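Local atomic coordinates of salicylate 5-hydroxylase, large oxygenase component (Ralstonia sp., PDB entry 7C8Z), a protein that hydroxylates salicylate at its 5-position to give gentisate, as the iron-containing large oxygenase component of a multicomponent NADH-dependent enzyme system. Residues A[216-227]-A[351-362]. Numbering follows the deposited sequence.
Sequences KLKILGYRRQRI and SFDFVWTHFGFE
R226 grips D353 side-on: NE meets OD1 of D353 at 2.6 Å through the syn lone pair of that oxygen, and R226 NH2 reaches D353 OD2 at 2.9 Å. Guanidinium and carboxylate are nearly coplanar, 24° apart, and this bidentate salt bridge, one nitrogen to each oxygen, limits the rotation of both groups. CG of R226 stands anti to the backbone N (chi1 175°) and a bend at chi3 turns NE toward the acid; NH1 makes a further salt bridge to a neighbouring subunit. On the other face of the sheet, W356 NE1 donates to Q225 OE1 at 2.8 Å, on a lone pair, with amide and indole almost in one plane. Next along, I227 sets CB over the face of the F352 ring, a CH-pi contact, while its CD1 touches F352 CZ at 3.6 Å; M234 of helix 232-238 packs against both residues. The R223 guanidinium passes the H358 imidazole with the planes 65° apart, NH1 beside NE2 without bonding; A376 O and the backbone of a second, different neighbouring subunit hold it. Near the far end, L217 splits its methyls between two rings, CD1 against F359 and CD2 against F361. Backbone pairing runs antiparallel throughout, interrupted where L220 N and G221 N both donate to H358 O, at 2.8 and 3.1 Å: a classic beta bulge, where G221 adopts backbone angles that call for glycine. Strand 352-361 continues the sheet through strand 338-346, whereas R224 and Q225 extend it in parallel pairing to a strand of that same second subunit. The W356 side chain lies about 8 Å from the bound iron and about 6 Å from the side chain of its ligand D389, which brings the W356 end of the Q225 bond near the mononuclear iron site, at this edge of the ring-hydroxylating oxygenase catalytic-domain sheet.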
loop_
_atom_site.group_PDB
_atom_site.type_symbol
_atom_site.label_atom_id
_atom_site.label_comp_id
_atom_site.label_asym_id
_atom_site.label_seq_id
_atom_site.Cartn_x
_atom_site.Cartn_y
_atom_site.Cartn_z
ATOM N N LYS A 216 42.025 1.260 -9.193
ATOM C CA LYS A 216 41.113 1.695 -8.146
ATOM C C LYS A 216 39.927 2.412 -8.777
ATOM O O LYS A 216 40.090 3.228 -9.689
ATOM C CB LYS A 216 41.821 2.600 -7.135
ATOM C CG LYS A 216 41.898 2.004 -5.721
ATOM C CD LYS A 216 40.653 2.342 -4.884
ATOM C CE LYS A 216 40.580 1.520 -3.590
ATOM N NZ LYS A 216 39.595 2.065 -2.605
ATOM N N LEU A 217 38.731 2.092 -8.300
ATOM C CA LEU A 217 37.498 2.588 -8.893
ATOM C C LEU A 217 37.018 3.835 -8.160
ATOM O O LEU A 217 37.328 4.044 -6.985
ATOM C CB LEU A 217 36.408 1.515 -8.852
ATOM C CG LEU A 217 36.892 0.075 -9.036
ATOM C CD1 LEU A 217 35.766 -0.912 -8.785
ATOM C CD2 LEU A 217 37.473 -0.121 -10.427
ATOM N N LYS A 218 36.288 4.683 -8.886
ATOM C CA LYS A 218 35.611 5.845 -8.315
ATOM C C LYS A 218 34.115 5.657 -8.534
ATOM O O LYS A 218 33.673 5.450 -9.668
ATOM C CB LYS A 218 36.104 7.156 -8.935
ATOM C CG LYS A 218 36.154 7.177 -10.455
ATOM C CD LYS A 218 36.805 8.456 -10.971
ATOM C CE LYS A 218 35.864 9.644 -10.859
ATOM N NZ LYS A 218 36.358 10.824 -11.625
ATOM N N ILE A 219 33.346 5.720 -7.449
ATOM C CA ILE A 219 31.902 5.507 -7.520
ATOM C C ILE A 219 31.230 6.700 -8.188
ATOM O O ILE A 219 31.348 7.840 -7.722
ATOM C CB ILE A 219 31.318 5.256 -6.125
ATOM C CG1 ILE A 219 32.070 4.118 -5.441
ATOM C CG2 ILE A 219 29.838 4.931 -6.221
ATOM C CD1 ILE A 219 32.040 2.828 -6.216
ATOM N N LEU A 220 30.488 6.435 -9.263
ATOM C CA LEU A 220 29.709 7.485 -9.902
ATOM C C LEU A 220 28.333 7.638 -9.265
ATOM O O LEU A 220 27.855 8.767 -9.101
ATOM C CB LEU A 220 29.558 7.206 -11.401
ATOM C CG LEU A 220 30.839 7.153 -12.241
ATOM C CD1 LEU A 220 30.513 6.933 -13.710
ATOM C CD2 LEU A 220 31.672 8.413 -12.055
ATOM N N GLY A 221 27.690 6.543 -8.883
ATOM C CA GLY A 221 26.439 6.689 -8.161
ATOM C C GLY A 221 25.589 5.435 -8.165
ATOM O O GLY A 221 25.985 4.376 -8.656
ATOM N N TYR A 222 24.400 5.580 -7.575
ATOM C CA TYR A 222 23.458 4.484 -7.403
ATOM C C TYR A 222 22.127 4.777 -8.075
ATOM O O TYR A 222 21.636 5.910 -8.048
ATOM C CB TYR A 222 23.197 4.193 -5.927
ATOM C CG TYR A 222 24.444 3.898 -5.154
ATOM C CD1 TYR A 222 24.991 2.627 -5.148
ATOM C CD2 TYR A 222 25.083 4.893 -4.439
ATOM C CE1 TYR A 222 26.138 2.357 -4.439
ATOM C CE2 TYR A 222 26.230 4.633 -3.731
ATOM C CZ TYR A 222 26.752 3.366 -3.734
ATOM O OH TYR A 222 27.893 3.114 -3.026
ATOM N N ARG A 223 21.543 3.730 -8.651
ATOM C CA ARG A 223 20.161 3.727 -9.097
ATOM C C ARG A 223 19.478 2.499 -8.515
ATOM O O ARG A 223 20.119 1.475 -8.281
ATOM C CB ARG A 223 20.071 3.727 -10.620
ATOM C CG ARG A 223 20.630 4.990 -11.259
ATOM C CD ARG A 223 21.098 4.727 -12.675
ATOM N NE ARG A 223 21.325 5.956 -13.423
ATOM C CZ ARG A 223 21.577 5.990 -14.728
ATOM N NH1 ARG A 223 21.630 4.860 -15.422
ATOM N NH2 ARG A 223 21.770 7.148 -15.344
ATOM N N ARG A 224 18.182 2.603 -8.245
ATOM C CA ARG A 224 17.492 1.522 -7.555
ATOM C C ARG A 224 16.110 1.323 -8.150
ATOM O O ARG A 224 15.407 2.292 -8.450
ATOM C CB ARG A 224 17.366 1.798 -6.046
ATOM C CG ARG A 224 18.652 2.260 -5.366
ATOM C CD ARG A 224 18.431 2.594 -3.897
ATOM N NE ARG A 224 19.076 1.603 -3.048
ATOM C CZ ARG A 224 20.294 1.742 -2.541
ATOM N NH1 ARG A 224 20.995 2.841 -2.788
ATOM N NH2 ARG A 224 20.813 0.782 -1.792
ATOM N N GLN A 225 15.715 0.060 -8.300
ATOM C CA GLN A 225 14.383 -0.226 -8.812
ATOM C C GLN A 225 13.827 -1.488 -8.174
ATOM O O GLN A 225 14.545 -2.470 -7.984
ATOM C CB GLN A 225 14.401 -0.371 -10.335
ATOM C CG GLN A 225 15.427 -1.354 -10.853
ATOM C CD GLN A 225 15.395 -1.467 -12.365
ATOM O OE1 GLN A 225 16.435 -1.597 -13.016
ATOM N NE2 GLN A 225 14.194 -1.409 -12.936
ATOM N N ARG A 226 12.541 -1.462 -7.865
ATOM C CA ARG A 226 11.830 -2.629 -7.359
ATOM C C ARG A 226 11.064 -3.229 -8.530
ATOM O O ARG A 226 10.156 -2.590 -9.076
ATOM C CB ARG A 226 10.891 -2.236 -6.219
ATOM C CG ARG A 226 10.014 -3.360 -5.697
ATOM C CD ARG A 226 9.662 -3.114 -4.240
ATOM N NE ARG A 226 10.867 -2.970 -3.429
ATOM C CZ ARG A 226 10.956 -2.190 -2.358
ATOM N NH1 ARG A 226 9.909 -1.480 -1.971
ATOM N NH2 ARG A 226 12.092 -2.117 -1.682
ATOM N N ILE A 227 11.440 -4.438 -8.932
ATOM C CA ILE A 227 10.842 -5.115 -10.078
ATOM C C ILE A 227 9.978 -6.252 -9.545
ATOM O O ILE A 227 10.506 -7.183 -8.922
ATOM C CB ILE A 227 11.911 -5.639 -11.051
ATOM C CG1 ILE A 227 12.882 -4.519 -11.425
ATOM C CG2 ILE A 227 11.260 -6.203 -12.305
ATOM C CD1 ILE A 227 13.961 -4.942 -12.382
ATOM N N SER A 351 8.976 -10.737 -6.345
ATOM C CA SER A 351 9.555 -9.401 -6.436
ATOM C C SER A 351 11.037 -9.456 -6.101
ATOM O O SER A 351 11.501 -10.355 -5.395
ATOM C CB SER A 351 8.848 -8.413 -5.504
ATOM O OG SER A 351 9.559 -7.189 -5.444
ATOM N N PHE A 352 11.774 -8.472 -6.610
ATOM C CA PHE A 352 13.169 -8.320 -6.227
ATOM C C PHE A 352 13.582 -6.871 -6.419
ATOM O O PHE A 352 13.111 -6.191 -7.335
ATOM C CB PHE A 352 14.096 -9.257 -7.018
ATOM C CG PHE A 352 14.270 -8.885 -8.471
ATOM C CD1 PHE A 352 13.400 -9.375 -9.438
ATOM C CD2 PHE A 352 15.323 -8.070 -8.876
ATOM C CE1 PHE A 352 13.565 -9.046 -10.776
ATOM C CE2 PHE A 352 15.493 -7.737 -10.209
ATOM C CZ PHE A 352 14.612 -8.225 -11.161
ATOM N N ASP A 353 14.466 -6.410 -5.539
ATOM C CA ASP A 353 15.102 -5.112 -5.683
ATOM C C ASP A 353 16.369 -5.249 -6.520
ATOM O O ASP A 353 17.035 -6.290 -6.520
ATOM C CB ASP A 353 15.437 -4.515 -4.314
ATOM C CG ASP A 353 14.196 -4.085 -3.534
ATOM O OD1 ASP A 353 13.095 -4.004 -4.125
ATOM O OD2 ASP A 353 14.326 -3.820 -2.320
ATOM N N PHE A 354 16.698 -4.179 -7.232
ATOM C CA PHE A 354 17.769 -4.189 -8.220
ATOM C C PHE A 354 18.538 -2.891 -8.049
ATOM O O PHE A 354 17.991 -1.806 -8.288
ATOM C CB PHE A 354 17.213 -4.318 -9.635
ATOM C CG PHE A 354 18.162 -4.952 -10.615
ATOM C CD1 PHE A 354 18.853 -6.110 -10.290
ATOM C CD2 PHE A 354 18.341 -4.399 -11.873
ATOM C CE1 PHE A 354 19.719 -6.697 -11.197
ATOM C CE2 PHE A 354 19.202 -4.979 -12.782
ATOM C CZ PHE A 354 19.889 -6.135 -12.447
ATOM N N VAL A 355 19.790 -3.003 -7.620
ATOM C CA VAL A 355 20.611 -1.847 -7.285
ATOM C C VAL A 355 21.754 -1.750 -8.282
ATOM O O VAL A 355 22.614 -2.635 -8.341
ATOM C CB VAL A 355 21.142 -1.935 -5.850
ATOM C CG1 VAL A 355 21.987 -0.710 -5.528
ATOM C CG2 VAL A 355 19.980 -2.077 -4.880
ATOM N N TRP A 356 21.766 -0.674 -9.059
ATOM C CA TRP A 356 22.836 -0.390 -10.000
ATOM C C TRP A 356 23.858 0.496 -9.303
ATOM O O TRP A 356 23.522 1.595 -8.850
ATOM C CB TRP A 356 22.307 0.321 -11.247
ATOM C CG TRP A 356 21.126 -0.315 -11.937
ATOM C CD1 TRP A 356 19.905 -0.604 -11.395
ATOM C CD2 TRP A 356 21.050 -0.696 -13.317
ATOM N NE1 TRP A 356 19.081 -1.155 -12.347
ATOM C CE2 TRP A 356 19.762 -1.224 -13.536
ATOM C CE3 TRP A 356 21.951 -0.649 -14.386
ATOM C CZ2 TRP A 356 19.354 -1.707 -14.778
ATOM C CZ3 TRP A 356 21.542 -1.125 -15.619
ATOM C CH2 TRP A 356 20.257 -1.647 -15.803
ATOM N N THR A 357 25.092 0.011 -9.203
ATOM C CA THR A 357 26.237 0.808 -8.772
ATOM C C THR A 357 27.050 1.105 -10.026
ATOM O O THR A 357 27.723 0.219 -10.566
ATOM C CB THR A 357 27.074 0.065 -7.735
ATOM O OG1 THR A 357 26.214 -0.524 -6.752
ATOM C CG2 THR A 357 28.046 1.017 -7.054
ATOM N N HIS A 358 26.947 2.341 -10.514
ATOM C CA HIS A 358 27.714 2.780 -11.672
ATOM C C HIS A 358 29.045 3.340 -11.199
ATOM O O HIS A 358 29.073 4.200 -10.301
ATOM C CB HIS A 358 26.953 3.846 -12.459
ATOM C CG HIS A 358 25.760 3.325 -13.192
ATOM N ND1 HIS A 358 25.726 3.205 -14.565
ATOM C CD2 HIS A 358 24.554 2.900 -12.746
ATOM C CE1 HIS A 358 24.551 2.725 -14.933
ATOM N NE2 HIS A 358 23.820 2.532 -13.848
ATOM N N PHE A 359 30.139 2.885 -11.821
ATOM C CA PHE A 359 31.457 3.324 -11.378
ATOM C C PHE A 359 32.366 3.576 -12.571
ATOM O O PHE A 359 32.111 3.119 -13.686
ATOM C CB PHE A 359 32.110 2.302 -10.432
ATOM C CG PHE A 359 32.303 0.937 -11.039
ATOM C CD1 PHE A 359 31.267 0.015 -11.054
ATOM C CD2 PHE A 359 33.527 0.568 -11.578
ATOM C CE1 PHE A 359 31.445 -1.240 -11.601
ATOM C CE2 PHE A 359 33.711 -0.686 -12.128
ATOM C CZ PHE A 359 32.669 -1.591 -12.135
ATOM N N GLY A 360 33.429 4.334 -12.312
ATOM C CA GLY A 360 34.499 4.554 -13.261
ATOM C C GLY A 360 35.828 4.192 -12.631
ATOM O O GLY A 360 35.854 3.583 -11.557
ATOM N N PHE A 361 36.933 4.548 -13.276
ATOM C CA PHE A 361 38.262 4.231 -12.778
ATOM C C PHE A 361 38.975 5.504 -12.345
ATOM O O PHE A 361 38.645 6.608 -12.787
ATOM C CB PHE A 361 39.085 3.498 -13.843
ATOM C CG PHE A 361 38.363 2.341 -14.465
ATOM C CD1 PHE A 361 38.331 1.107 -13.835
ATOM C CD2 PHE A 361 37.700 2.491 -15.671
ATOM C CE1 PHE A 361 37.662 0.046 -14.395
ATOM C CE2 PHE A 361 37.029 1.429 -16.240
ATOM C CZ PHE A 361 37.009 0.204 -15.601
ATOM N N GLU A 362 39.958 5.333 -11.457
ATOM C CA GLU A 362 40.668 6.488 -10.915
ATOM C C GLU A 362 41.411 7.263 -11.997
ATOM O O GLU A 362 41.513 8.492 -11.912
ATOM C CB GLU A 362 41.623 6.050 -9.801
ATOM C CG GLU A 362 41.772 7.077 -8.673
ATOM C CD GLU A 362 40.625 7.033 -7.670
ATOM O OE1 GLU A 362 39.698 7.866 -7.782
ATOM O OE2 GLU A 362 40.652 6.171 -6.764
#